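Local coordinates for protein pilus tip adhesin Cpa (Streptococcus pyogenes, PDB 4C0Z) that is a component of the streptococcal pilus tip that can bind covalently, through reactive thioester bonds, to targets on host cells and so mediate adhesion, at residues 14-19 with 196-200; 102-107 with 207-211; 119-125 with 162-167; 128-132 with 150-154. One frame throughout, in Å; residues are numbered along the deposited sequence.

Contacts 1 and 2 meet at the beta barrel: strands 191-198 and 205-211 are neighbours in its sheet, and Phe-196 CE1 packs 3.8 Å from Ser-208 CB. Contact 1 is partly buried and joins rings, a serine and a water; contact 2 is buried and almost wholly aliphatic until it reaches two tyrosines. Contacts 3 and 4 share helix 123-138, their centres about 10 Å apart, and lie across the chain's centre from contact 1. Contact 3, partly buried, is held by amide hydrogen bonds, whereas contact 4 is buried round a phenylalanine with one water bridge. Ile-105 and Thr-130 pack where contacts 2 and 4 adjoin.

Contact 1: 14-19 with 196-200; sequences VQDYPW and FQSSD
Two aromatic residues of 14-19, Tyr-17 and Trp-19, reach the end of strand 191-198 by different kinds of packing. The ring pair is T-shaped: Phe-196 turns its edge toward the face of Trp-19, with the Phe-196 ring centroid 5.1 Å from that of the Trp-19 five-membered ring and the planes 67° apart. Phe-196 CE2 makes the closest approach, 3.6 Å from Trp-19 CD2, and sits over the indole face, offset toward its rim.

CH-pi packing holds the tyrosine. Ser-199 CB lies over one face of the Tyr-17 ring, 3.9 Å from its centroid and 26° off the normal. The ring edge meets backbone, with Gln-197 O near the ring plane and 3.3 Å from Tyr-17 CE2. In the modelled one of its two conformers, Ser-199 holds OG anti to the backbone N (chi1 177°), on the Val-14 side; that approach is doubtful.

The polar link is indirect. Water 1 lies 2.7 Å from Tyr-17 OH and donates to Ser-198 O at 2.6 Å, joining the phenol to the strand end. Within 196-200, Ser-198 OG donates to Asp-200 O, spanning the residues where the chain leaves the strand.

Backbone bonds from Trp-19 to Tyr-74 and from Gln-197 to Lys-75 show that strand 72-78 runs between the two segments in the barrel. The contact therefore rests on ring faces and edges, with one bridging water as its polar link, so side-chain packing rather than direct strand pairing lays the loop before strand 19-23 against this end of the barrel.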
loop_
_atom_site.group_PDB
_atom_site.type_symbol
_atom_site.label_atom_id
_atom_site.label_comp_id
_atom_site.label_asym_id
_atom_site.label_seq_id
_atom_site.Cartn_x
_atom_site.Cartn_y
_atom_site.Cartn_z
ATOM N N VAL I 14 -17.712 6.930 17.508
ATOM C CA VAL I 14 -16.426 7.315 18.095
ATOM C C VAL I 14 -16.360 8.821 18.453
ATOM O O VAL I 14 -16.446 9.682 17.571
ATOM C CB VAL I 14 -15.229 6.880 17.204
ATOM C CG1 VAL I 14 -13.903 7.210 17.881
ATOM C CG2 VAL I 14 -15.285 5.389 16.871
ATOM N N GLN I 15 -16.147 9.120 19.751
ATOM C CA GLN I 15 -15.949 10.468 20.265
ATOM C C GLN I 15 -14.736 11.132 19.582
ATOM O O GLN I 15 -13.678 10.514 19.490
ATOM C CB GLN I 15 -15.767 10.422 21.790
ATOM C CG GLN I 15 -15.608 11.784 22.489
ATOM C CD GLN I 15 -16.799 12.709 22.356
ATOM O OE1 GLN I 15 -16.636 13.913 22.149
ATOM N NE2 GLN I 15 -18.015 12.180 22.460
ATOM N N ASP I 16 -14.921 12.384 19.084
ATOM C CA ASP I 16 -13.934 13.216 18.358
ATOM C C ASP I 16 -13.661 12.771 16.906
ATOM O O ASP I 16 -12.855 13.401 16.234
ATOM C CB ASP I 16 -12.597 13.379 19.126
ATOM C CG ASP I 16 -12.697 13.970 20.521
ATOM O OD1 ASP I 16 -13.649 14.747 20.775
ATOM O OD2 ASP I 16 -11.794 13.709 21.336
ATOM N N TYR I 17 -14.316 11.711 16.420
ATOM C CA TYR I 17 -14.141 11.226 15.053
ATOM C C TYR I 17 -15.520 11.179 14.360
ATOM O O TYR I 17 -16.043 10.089 14.129
ATOM C CB TYR I 17 -13.411 9.848 15.038
ATOM C CG TYR I 17 -11.958 9.933 15.473
ATOM C CD1 TYR I 17 -11.616 10.111 16.811
ATOM C CD2 TYR I 17 -10.928 9.898 14.540
ATOM C CE1 TYR I 17 -10.289 10.249 17.211
ATOM C CE2 TYR I 17 -9.590 9.990 14.935
ATOM C CZ TYR I 17 -9.279 10.177 16.272
ATOM O OH TYR I 17 -7.985 10.324 16.689
ATOM N N PRO I 18 -16.132 12.345 14.015
ATOM C CA PRO I 18 -17.495 12.319 13.451
ATOM C C PRO I 18 -17.633 12.078 11.939
ATOM O O PRO I 18 -18.742 11.778 11.476
ATOM C CB PRO I 18 -18.030 13.687 13.845
ATOM C CG PRO I 18 -16.836 14.561 13.786
ATOM C CD PRO I 18 -15.681 13.742 14.236
ATOM N N TRP I 19 -16.527 12.233 11.175
ATOM C CA TRP I 19 -16.534 12.080 9.729
ATOM C C TRP I 19 -16.539 10.637 9.290
ATOM O O TRP I 19 -15.801 9.816 9.827
ATOM C CB TRP I 19 -15.364 12.834 9.082
ATOM C CG TRP I 19 -15.507 14.325 9.155
ATOM C CD1 TRP I 19 -15.185 15.136 10.209
ATOM C CD2 TRP I 19 -16.039 15.181 8.135
ATOM N NE1 TRP I 19 -15.488 16.448 9.909
ATOM C CE2 TRP I 19 -16.014 16.505 8.642
ATOM C CE3 TRP I 19 -16.546 14.959 6.838
ATOM C CZ2 TRP I 19 -16.447 17.603 7.886
ATOM C CZ3 TRP I 19 -16.985 16.052 6.097
ATOM C CH2 TRP I 19 -16.935 17.350 6.619
ATOM N N PHE I 196 -7.804 14.076 7.267
ATOM C CA PHE I 196 -8.780 13.276 7.984
ATOM C C PHE I 196 -8.040 12.130 8.651
ATOM O O PHE I 196 -7.491 11.241 7.977
ATOM C CB PHE I 196 -9.916 12.817 7.053
ATOM C CG PHE I 196 -10.776 13.984 6.633
ATOM C CD1 PHE I 196 -10.455 14.741 5.504
ATOM C CD2 PHE I 196 -11.883 14.358 7.392
ATOM C CE1 PHE I 196 -11.229 15.849 5.145
ATOM C CE2 PHE I 196 -12.670 15.445 7.016
ATOM C CZ PHE I 196 -12.334 16.190 5.904
ATOM N N GLN I 197 -7.950 12.207 9.981
ATOM C CA GLN I 197 -7.233 11.224 10.787
ATOM C C GLN I 197 -8.142 10.060 11.115
ATOM O O GLN I 197 -9.192 10.259 11.703
ATOM C CB GLN I 197 -6.670 11.874 12.063
ATOM C CG GLN I 197 -5.910 10.906 12.961
ATOM C CD GLN I 197 -5.437 11.514 14.260
ATOM O OE1 GLN I 197 -5.614 12.699 14.530
ATOM N NE2 GLN I 197 -4.833 10.699 15.101
ATOM N N SER I 198 -7.729 8.842 10.735
ATOM C CA SER I 198 -8.482 7.616 11.015
ATOM C C SER I 198 -8.446 7.288 12.493
ATOM O O SER I 198 -7.364 7.296 13.069
ATOM C CB SER I 198 -7.864 6.437 10.252
ATOM O OG SER I 198 -8.649 5.275 10.445
ATOM N N SER I 199 -9.611 6.955 13.076
ATOM C CA SER I 199 -9.766 6.537 14.474
ATOM C C SER I 199 -9.029 5.219 14.692
ATOM O O SER I 199 -8.289 5.065 15.662
ATOM C CB SER I 199 -11.246 6.363 14.806
ATOM O OG SER I 199 -11.415 5.894 16.132
ATOM N N ASP I 200 -9.223 4.292 13.750
ATOM C CA ASP I 200 -8.646 2.970 13.715
ATOM C C ASP I 200 -7.281 3.116 13.013
ATOM O O ASP I 200 -7.232 3.405 11.815
ATOM C CB ASP I 200 -9.590 2.051 12.917
ATOM C CG ASP I 200 -9.212 0.570 12.906
ATOM O OD1 ASP I 200 -8.029 0.257 13.123
ATOM O OD2 ASP I 200 -10.116 -0.273 12.711
HETATM O O HOH W 1 -6.594 8.456 15.245
#

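Contact 2: 102-107 with 207-211; sequences ILRILY and LSAEY
Leu-106 and Ala-209 form the tight part of the contact, where helix 98-108 lies on strand 205-211. Their CA atoms are 6.5 Å apart, and Leu-106 CD1 comes within 3.5 Å of Ala-209 CB, consistent with the small alanine side chain at this point. The same CD1 also meets Leu-207 CD1 at 3.8 Å, so one leucine branch is wedged between two strand residues whose CB atoms both point at the helix. Leu-207 holds CG between its backbone N and carbonyl carbon (chi1 55°), and from there its two methyls reach Ile-102 CG2 as well, CD1 at 4.1 Å. The short axes cross at -67° and approach to 8.7 Å.

Toward Tyr-211 the packing thins. Leu-103 touches Ala-209 with one methyl, CD2, at 4.0 Å from CB. Beyond it the exposed Tyr-211 reaches back, its OH 3.3 Å from Tyr-107 CE1, the two side chains crossing at about a right angle. Both rings also meet Tyr-191 edge-to-face.

Across the contact, the chemistry thus passes from aliphatic groups to aromatic rings with polar ends. This implies that the helix is seated on the barrel by apolar packing, while the two tyrosine hydroxyls at the Tyr-211 end find partners outside it, Tyr-107 OH bonding to Arg-114 and Tyr-211 OH, weakly, to Asn-112.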
loop_
_atom_site.group_PDB
_atom_site.type_symbol
_atom_site.label_atom_id
_atom_site.label_comp_id
_atom_site.label_asym_id
_atom_site.label_seq_id
_atom_site.Cartn_x
_atom_site.Cartn_y
_atom_site.Cartn_z
ATOM N N ILE I 102 0.732 19.132 -2.335
ATOM C CA ILE I 102 -0.498 18.364 -2.231
ATOM C C ILE I 102 -1.680 19.228 -2.683
ATOM O O ILE I 102 -2.463 18.783 -3.532
ATOM C CB ILE I 102 -0.653 17.718 -0.821
ATOM C CG1 ILE I 102 0.324 16.516 -0.679
ATOM C CG2 ILE I 102 -2.102 17.271 -0.556
ATOM C CD1 ILE I 102 0.737 16.184 0.706
ATOM N N LEU I 103 -1.757 20.472 -2.176
ATOM C CA LEU I 103 -2.792 21.450 -2.546
ATOM C C LEU I 103 -2.810 21.703 -4.049
ATOM O O LEU I 103 -3.895 21.742 -4.642
ATOM C CB LEU I 103 -2.611 22.771 -1.802
ATOM C CG LEU I 103 -3.599 23.094 -0.669
ATOM C CD1 LEU I 103 -3.436 24.521 -0.217
ATOM C CD2 LEU I 103 -5.047 22.868 -1.079
ATOM N N ARG I 104 -1.609 21.855 -4.668
ATOM C CA ARG I 104 -1.476 22.055 -6.118
ATOM C C ARG I 104 -2.033 20.869 -6.910
ATOM O O ARG I 104 -2.687 21.078 -7.933
ATOM C CB ARG I 104 -0.025 22.327 -6.528
ATOM C CG ARG I 104 0.299 23.795 -6.598
ATOM C CD ARG I 104 1.655 24.075 -7.222
ATOM N NE ARG I 104 2.759 23.618 -6.376
ATOM C CZ ARG I 104 3.329 24.345 -5.418
ATOM N NH1 ARG I 104 2.898 25.573 -5.160
ATOM N NH2 ARG I 104 4.329 23.845 -4.707
ATOM N N ILE I 105 -1.798 19.633 -6.421
ATOM C CA ILE I 105 -2.285 18.407 -7.052
ATOM C C ILE I 105 -3.802 18.365 -6.985
ATOM O O ILE I 105 -4.432 18.064 -7.993
ATOM C CB ILE I 105 -1.638 17.127 -6.452
ATOM C CG1 ILE I 105 -0.151 17.034 -6.840
ATOM C CG2 ILE I 105 -2.397 15.850 -6.878
ATOM C CD1 ILE I 105 0.625 16.057 -5.993
ATOM N N LEU I 106 -4.382 18.660 -5.812
ATOM C CA LEU I 106 -5.826 18.632 -5.635
ATOM C C LEU I 106 -6.522 19.694 -6.482
ATOM O O LEU I 106 -7.542 19.396 -7.098
ATOM C CB LEU I 106 -6.203 18.721 -4.143
ATOM C CG LEU I 106 -5.735 17.556 -3.252
ATOM C CD1 LEU I 106 -6.192 17.723 -1.820
ATOM C CD2 LEU I 106 -6.239 16.224 -3.765
ATOM N N TYR I 107 -5.918 20.893 -6.582
ATOM C CA TYR I 107 -6.398 22.028 -7.374
ATOM C C TYR I 107 -6.395 21.726 -8.874
ATOM O O TYR I 107 -7.292 22.166 -9.586
ATOM C CB TYR I 107 -5.532 23.262 -7.075
ATOM C CG TYR I 107 -6.047 24.568 -7.644
ATOM C CD1 TYR I 107 -7.177 25.183 -7.116
ATOM C CD2 TYR I 107 -5.348 25.235 -8.648
ATOM C CE1 TYR I 107 -7.655 26.384 -7.634
ATOM C CE2 TYR I 107 -5.797 26.453 -9.152
ATOM C CZ TYR I 107 -6.948 27.028 -8.636
ATOM O OH TYR I 107 -7.382 28.239 -9.102
ATOM N N LEU I 207 -7.222 12.758 2.899
ATOM C CA LEU I 207 -6.998 14.174 2.682
ATOM C C LEU I 207 -7.988 14.710 1.648
ATOM O O LEU I 207 -8.425 13.985 0.759
ATOM C CB LEU I 207 -5.513 14.546 2.390
ATOM C CG LEU I 207 -4.785 13.865 1.239
ATOM C CD1 LEU I 207 -5.089 14.553 -0.095
ATOM C CD2 LEU I 207 -3.289 13.879 1.480
ATOM N N SER I 208 -8.375 15.973 1.807
ATOM C CA SER I 208 -9.350 16.630 0.938
ATOM C C SER I 208 -9.108 18.129 0.891
ATOM O O SER I 208 -8.573 18.698 1.844
ATOM C CB SER I 208 -10.765 16.342 1.429
ATOM O OG SER I 208 -11.714 16.713 0.450
ATOM N N ALA I 209 -9.471 18.760 -0.231
ATOM C CA ALA I 209 -9.335 20.207 -0.399
ATOM C C ALA I 209 -10.654 20.808 -0.856
ATOM O O ALA I 209 -11.428 20.145 -1.557
ATOM C CB ALA I 209 -8.231 20.540 -1.385
ATOM N N GLU I 210 -10.925 22.043 -0.420
ATOM C CA GLU I 210 -12.153 22.767 -0.760
ATOM C C GLU I 210 -11.936 24.273 -0.765
ATOM O O GLU I 210 -10.978 24.766 -0.160
ATOM C CB GLU I 210 -13.302 22.392 0.223
ATOM C CG GLU I 210 -13.148 22.941 1.644
ATOM C CD GLU I 210 -14.381 22.938 2.527
ATOM O OE1 GLU I 210 -15.496 23.168 2.000
ATOM O OE2 GLU I 210 -14.224 22.770 3.759
ATOM N N TYR I 211 -12.861 25.005 -1.413
ATOM C CA TYR I 211 -12.867 26.453 -1.381
ATOM C C TYR I 211 -13.590 26.829 -0.085
ATOM O O TYR I 211 -14.633 26.242 0.233
ATOM C CB TYR I 211 -13.598 27.038 -2.588
ATOM C CG TYR I 211 -12.861 26.901 -3.900
ATOM C CD1 TYR I 211 -11.904 27.833 -4.285
ATOM C CD2 TYR I 211 -13.183 25.891 -4.798
ATOM C CE1 TYR I 211 -11.265 27.751 -5.522
ATOM C CE2 TYR I 211 -12.558 25.801 -6.042
ATOM C CZ TYR I 211 -11.600 26.737 -6.404
ATOM O OH TYR I 211 -10.966 26.660 -7.628
#

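Contact 3: 119-125 with 162-167; sequences KGIDPLN and QQLQLM
A bend at chi2 (-64°), after a chi1 that sets CG anti to the carbonyl carbon, folds the side chain of Gln-163 so that its amide faces the loop 119-122 and the first turn of helix 123-138. There both ends of the amide are used. NE2 donates to Gly-120 O at 2.8 Å, with the acceptor almost in the amide plane. OE1 accepts twice: from Asp-122 N at 3.0 Å, a nearly straight bond (170°), and from Asn-125 ND2 at 2.9 Å, this one in the carbonyl plane on a lone pair. The Asn-125 and Gln-163 amides are nearly coplanar, while the Asp-122 carboxylate stacks on the glutamine amide, planes 9° apart. Three bonds thus fix the rotation of the Gln-163 amide, while Asn-125 OD1 bonds with Tyr-38 OH.

Apolar groups flank this network. Ile-121 CG1 lies 3.7 Å from Leu-166 CB, its CG2 packs on Met-167 CG, and Met-167 SD is 3.5 Å from Asn-125 CB.

Asp-122 is the N-cap residue of helix 123-138, though its side chain makes no capping bond; a glutamine from helix 161-174 instead grips the backbone around it and Asn-125, joining two helices of the thioester domain.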
loop_
_atom_site.group_PDB
_atom_site.type_symbol
_atom_site.label_atom_id
_atom_site.label_comp_id
_atom_site.label_asym_id
_atom_site.label_seq_id
_atom_site.Cartn_x
_atom_site.Cartn_y
_atom_site.Cartn_z
ATOM N N LYS I 119 -7.992 16.928 -18.740
ATOM C CA LYS I 119 -8.852 16.942 -19.931
ATOM C C LYS I 119 -8.729 15.657 -20.762
ATOM O O LYS I 119 -7.616 15.203 -21.053
ATOM C CB LYS I 119 -8.582 18.189 -20.795
ATOM C CG LYS I 119 -9.598 18.415 -21.916
ATOM C CD LYS I 119 -8.951 19.065 -23.130
ATOM C CE LYS I 119 -9.717 18.808 -24.404
ATOM N NZ LYS I 119 -9.145 19.569 -25.546
ATOM N N GLY I 120 -9.881 15.076 -21.090
ATOM C CA GLY I 120 -9.977 13.855 -21.883
ATOM C C GLY I 120 -9.859 12.563 -21.095
ATOM O O GLY I 120 -10.097 11.486 -21.647
ATOM N N ILE I 121 -9.493 12.648 -19.806
ATOM C CA ILE I 121 -9.347 11.471 -18.936
ATOM C C ILE I 121 -10.686 11.149 -18.255
ATOM O O ILE I 121 -11.272 12.020 -17.608
ATOM C CB ILE I 121 -8.178 11.633 -17.914
ATOM C CG1 ILE I 121 -6.876 12.092 -18.612
ATOM C CG2 ILE I 121 -7.946 10.327 -17.123
ATOM C CD1 ILE I 121 -5.733 12.486 -17.666
ATOM N N ASP I 122 -11.153 9.889 -18.391
ATOM C CA ASP I 122 -12.389 9.373 -17.774
ATOM C C ASP I 122 -12.334 9.551 -16.249
ATOM O O ASP I 122 -11.244 9.423 -15.693
ATOM C CB ASP I 122 -12.626 7.904 -18.167
ATOM C CG ASP I 122 -12.778 7.675 -19.669
ATOM O OD1 ASP I 122 -13.166 8.628 -20.383
ATOM O OD2 ASP I 122 -12.527 6.537 -20.125
ATOM N N PRO I 123 -13.463 9.916 -15.576
ATOM C CA PRO I 123 -13.418 10.220 -14.123
ATOM C C PRO I 123 -12.605 9.285 -13.217
ATOM O O PRO I 123 -11.757 9.773 -12.462
ATOM C CB PRO I 123 -14.887 10.235 -13.725
ATOM C CG PRO I 123 -15.597 10.639 -14.942
ATOM C CD PRO I 123 -14.820 10.129 -16.116
ATOM N N LEU I 124 -12.831 7.956 -13.295
ATOM C CA LEU I 124 -12.127 6.979 -12.453
ATOM C C LEU I 124 -10.641 6.912 -12.762
ATOM O O LEU I 124 -9.839 6.743 -11.844
ATOM C CB LEU I 124 -12.793 5.599 -12.505
ATOM C CG LEU I 124 -14.198 5.518 -11.897
ATOM C CD1 LEU I 124 -14.921 4.260 -12.368
ATOM C CD2 LEU I 124 -14.159 5.622 -10.360
ATOM N N ASN I 125 -10.267 7.120 -14.039
ATOM C CA ASN I 125 -8.867 7.176 -14.469
ATOM C C ASN I 125 -8.209 8.466 -13.959
ATOM O O ASN I 125 -7.032 8.451 -13.614
ATOM C CB ASN I 125 -8.770 7.090 -15.999
ATOM C CG ASN I 125 -9.064 5.734 -16.581
ATOM O OD1 ASN I 125 -8.902 4.707 -15.933
ATOM N ND2 ASN I 125 -9.457 5.695 -17.846
ATOM N N GLN I 162 -5.182 5.612 -25.903
ATOM C CA GLN I 162 -5.584 7.017 -25.766
ATOM C C GLN I 162 -5.642 7.425 -24.280
ATOM O O GLN I 162 -4.986 8.398 -23.899
ATOM C CB GLN I 162 -6.922 7.266 -26.506
ATOM C CG GLN I 162 -7.531 8.673 -26.349
ATOM C CD GLN I 162 -8.756 8.740 -25.443
ATOM O OE1 GLN I 162 -9.375 7.729 -25.062
ATOM N NE2 GLN I 162 -9.152 9.955 -25.092
ATOM N N GLN I 163 -6.389 6.658 -23.445
ATOM C CA GLN I 163 -6.514 6.915 -22.010
ATOM C C GLN I 163 -5.167 6.779 -21.314
ATOM O O GLN I 163 -4.796 7.662 -20.543
ATOM C CB GLN I 163 -7.560 5.988 -21.355
ATOM C CG GLN I 163 -9.009 6.392 -21.607
ATOM C CD GLN I 163 -9.353 7.735 -21.004
ATOM O OE1 GLN I 163 -9.406 7.912 -19.778
ATOM N NE2 GLN I 163 -9.601 8.709 -21.865
ATOM N N LEU I 164 -4.425 5.697 -21.614
ATOM C CA LEU I 164 -3.108 5.425 -21.032
ATOM C C LEU I 164 -2.100 6.556 -21.284
ATOM O O LEU I 164 -1.426 6.973 -20.339
ATOM C CB LEU I 164 -2.564 4.060 -21.500
ATOM C CG LEU I 164 -1.215 3.595 -20.912
ATOM C CD1 LEU I 164 -1.292 3.377 -19.380
ATOM C CD2 LEU I 164 -0.740 2.344 -21.606
ATOM N N GLN I 165 -2.026 7.076 -22.532
ATOM C CA GLN I 165 -1.119 8.173 -22.869
ATOM C C GLN I 165 -1.487 9.467 -22.132
ATOM O O GLN I 165 -0.589 10.126 -21.607
ATOM C CB GLN I 165 -1.033 8.378 -24.401
ATOM C CG GLN I 165 0.021 9.366 -24.912
ATOM C CD GLN I 165 1.340 9.355 -24.176
ATOM O OE1 GLN I 165 2.053 8.341 -24.087
ATOM N NE2 GLN I 165 1.701 10.515 -23.659
ATOM N N LEU I 166 -2.798 9.805 -22.063
ATOM C CA LEU I 166 -3.288 10.994 -21.354
ATOM C C LEU I 166 -2.975 10.901 -19.859
ATOM O O LEU I 166 -2.543 11.891 -19.263
ATOM C CB LEU I 166 -4.802 11.181 -21.556
ATOM C CG LEU I 166 -5.296 11.659 -22.930
ATOM C CD1 LEU I 166 -6.804 11.613 -22.990
ATOM C CD2 LEU I 166 -4.816 13.068 -23.253
ATOM N N MET I 167 -3.154 9.701 -19.271
ATOM C CA MET I 167 -2.901 9.461 -17.852
ATOM C C MET I 167 -1.428 9.647 -17.501
ATOM O O MET I 167 -1.120 10.356 -16.543
ATOM C CB MET I 167 -3.421 8.081 -17.422
ATOM C CG MET I 167 -4.931 8.026 -17.292
ATOM S SD MET I 167 -5.476 6.391 -16.768
ATOM C CE MET I 167 -5.837 5.697 -18.229
#

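Contact 4: 128-132 with 150-154; sequences LVTQN and FQQEE
Phe-150, at the N-cap position of helix 151-157, brings its ring into contact with three residues of helix 123-138. With CG anti to the carbonyl carbon (chi1 -46°), the ring is carried across to the other helix. Its CE1 meets Leu-128 CD2 at 3.5 Å, and CD1 of the ring is almost as near to that methyl, while CZ touches Val-129 CG2 at 3.9 Å. Leu-128 runs antiparallel alongside the phenylalanine, and Val-129 lies across it. Asn-132 comes to the ring edge, its CG 4.0 Å from Phe-150 CE1, and its amide plane stands 78° from the ring. Leu-171 of helix 161-174 also touches Phe-150.

Two residues on, Gln-152 NE2 bonds with Lys-86 O of the second subunit. Glu-153 then returns to the contact. Its chain bends at chi2 (87°), so that CG lies 4.0 Å from Leu-128 CD2 while the carboxylate swings toward Asn-132. Water 2 closes the gap, donating to Glu-153 OE2 at 2.7 Å and accepting from Asn-132 ND2 at 3.1 Å. That amide nitrogen also donates to Leu-128 O at 3.0 Å, a carbonyl that takes the helical bond from Asn-132 N on the opposite face of its plane.

Both helices belong to the helical part of the thioester domain, and the neighbouring Gln-131 NE2 bonds to the backbone O of Cys-55, a thioester cross-link residue. Both N-H groups of the Asn-132 amide are engaged, which should restrict its rotation, with the two helices coupled by an aromatic-aliphatic core and a single water bridge beside it.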
loop_
_atom_site.group_PDB
_atom_site.type_symbol
_atom_site.label_atom_id
_atom_site.label_comp_id
_atom_site.label_asym_id
_atom_site.label_seq_id
_atom_site.Cartn_x
_atom_site.Cartn_y
_atom_site.Cartn_z
ATOM N N LEU I 128 -7.524 8.028 -10.273
ATOM C CA LEU I 128 -6.357 7.150 -10.203
ATOM C C LEU I 128 -5.034 7.934 -10.422
ATOM O O LEU I 128 -4.089 7.728 -9.680
ATOM C CB LEU I 128 -6.516 6.006 -11.219
ATOM C CG LEU I 128 -5.610 4.825 -11.031
ATOM C CD1 LEU I 128 -6.362 3.539 -11.238
ATOM C CD2 LEU I 128 -4.454 4.887 -11.996
ATOM N N VAL I 129 -4.986 8.842 -11.408
ATOM C CA VAL I 129 -3.812 9.690 -11.681
ATOM C C VAL I 129 -3.552 10.608 -10.477
ATOM O O VAL I 129 -2.415 10.661 -9.983
ATOM C CB VAL I 129 -3.949 10.499 -12.999
ATOM C CG1 VAL I 129 -2.842 11.539 -13.144
ATOM C CG2 VAL I 129 -3.950 9.575 -14.199
ATOM N N THR I 130 -4.603 11.308 -10.006
ATOM C CA THR I 130 -4.529 12.224 -8.861
ATOM C C THR I 130 -4.007 11.498 -7.612
ATOM O O THR I 130 -3.083 11.991 -6.957
ATOM C CB THR I 130 -5.872 12.914 -8.628
ATOM O OG1 THR I 130 -6.350 13.427 -9.873
ATOM C CG2 THR I 130 -5.780 14.037 -7.597
ATOM N N GLN I 131 -4.576 10.320 -7.319
ATOM C CA GLN I 131 -4.181 9.484 -6.187
ATOM C C GLN I 131 -2.700 9.102 -6.244
ATOM O O GLN I 131 -2.011 9.174 -5.222
ATOM C CB GLN I 131 -5.088 8.249 -6.069
ATOM C CG GLN I 131 -4.767 7.329 -4.872
ATOM C CD GLN I 131 -5.019 8.010 -3.556
ATOM O OE1 GLN I 131 -6.144 8.035 -3.073
ATOM N NE2 GLN I 131 -3.989 8.618 -2.966
ATOM N N ASN I 132 -2.223 8.722 -7.442
ATOM C CA ASN I 132 -0.823 8.381 -7.680
ATOM C C ASN I 132 0.102 9.570 -7.478
ATOM O O ASN I 132 1.167 9.397 -6.904
ATOM C CB ASN I 132 -0.639 7.714 -9.036
ATOM C CG ASN I 132 -0.820 6.216 -8.910
ATOM O OD1 ASN I 132 0.146 5.492 -8.751
ATOM N ND2 ASN I 132 -2.059 5.723 -8.833
ATOM N N PHE I 150 1.537 3.055 -14.847
ATOM C CA PHE I 150 0.245 2.379 -14.999
ATOM C C PHE I 150 0.296 1.074 -15.827
ATOM O O PHE I 150 -0.710 0.701 -16.434
ATOM C CB PHE I 150 -0.833 3.340 -15.538
ATOM C CG PHE I 150 -0.875 4.684 -14.850
ATOM C CD1 PHE I 150 -1.198 4.787 -13.497
ATOM C CD2 PHE I 150 -0.577 5.845 -15.546
ATOM C CE1 PHE I 150 -1.213 6.031 -12.855
ATOM C CE2 PHE I 150 -0.604 7.092 -14.906
ATOM C CZ PHE I 150 -0.938 7.178 -13.569
ATOM N N GLN I 151 1.440 0.351 -15.795
ATOM C CA GLN I 151 1.578 -0.918 -16.506
ATOM C C GLN I 151 0.632 -1.998 -15.951
ATOM O O GLN I 151 -0.018 -2.697 -16.736
ATOM C CB GLN I 151 3.031 -1.385 -16.534
ATOM C CG GLN I 151 3.802 -0.825 -17.730
ATOM C CD GLN I 151 5.228 -1.322 -17.776
ATOM O OE1 GLN I 151 5.501 -2.533 -17.820
ATOM N NE2 GLN I 151 6.173 -0.394 -17.789
ATOM N N GLN I 152 0.521 -2.105 -14.612
ATOM C CA GLN I 152 -0.386 -3.067 -13.964
ATOM C C GLN I 152 -1.845 -2.671 -14.195
ATOM O O GLN I 152 -2.660 -3.529 -14.535
ATOM C CB GLN I 152 -0.086 -3.226 -12.454
ATOM C CG GLN I 152 1.219 -3.969 -12.133
ATOM C CD GLN I 152 1.302 -5.388 -12.655
ATOM O OE1 GLN I 152 0.430 -6.229 -12.419
ATOM N NE2 GLN I 152 2.385 -5.681 -13.350
ATOM N N GLU I 153 -2.150 -1.366 -14.063
ATOM C CA GLU I 153 -3.480 -0.788 -14.304
ATOM C C GLU I 153 -3.918 -1.006 -15.760
ATOM O O GLU I 153 -5.097 -1.252 -16.004
ATOM C CB GLU I 153 -3.495 0.713 -13.967
ATOM C CG GLU I 153 -3.401 1.030 -12.482
ATOM C CD GLU I 153 -2.011 1.141 -11.872
ATOM O OE1 GLU I 153 -1.028 0.680 -12.499
ATOM O OE2 GLU I 153 -1.911 1.675 -10.742
ATOM N N GLU I 154 -2.965 -0.949 -16.718
ATOM C CA GLU I 154 -3.231 -1.173 -18.144
ATOM C C GLU I 154 -3.829 -2.562 -18.363
ATOM O O GLU I 154 -4.809 -2.676 -19.094
ATOM C CB GLU I 154 -1.958 -1.004 -18.991
ATOM C CG GLU I 154 -2.203 -1.053 -20.495
ATOM C CD GLU I 154 -0.984 -1.202 -21.391
ATOM O OE1 GLU I 154 0.160 -1.088 -20.889
ATOM O OE2 GLU I 154 -1.180 -1.397 -22.614
HETATM O O HOH W 2 -3.176 2.887 -8.637
#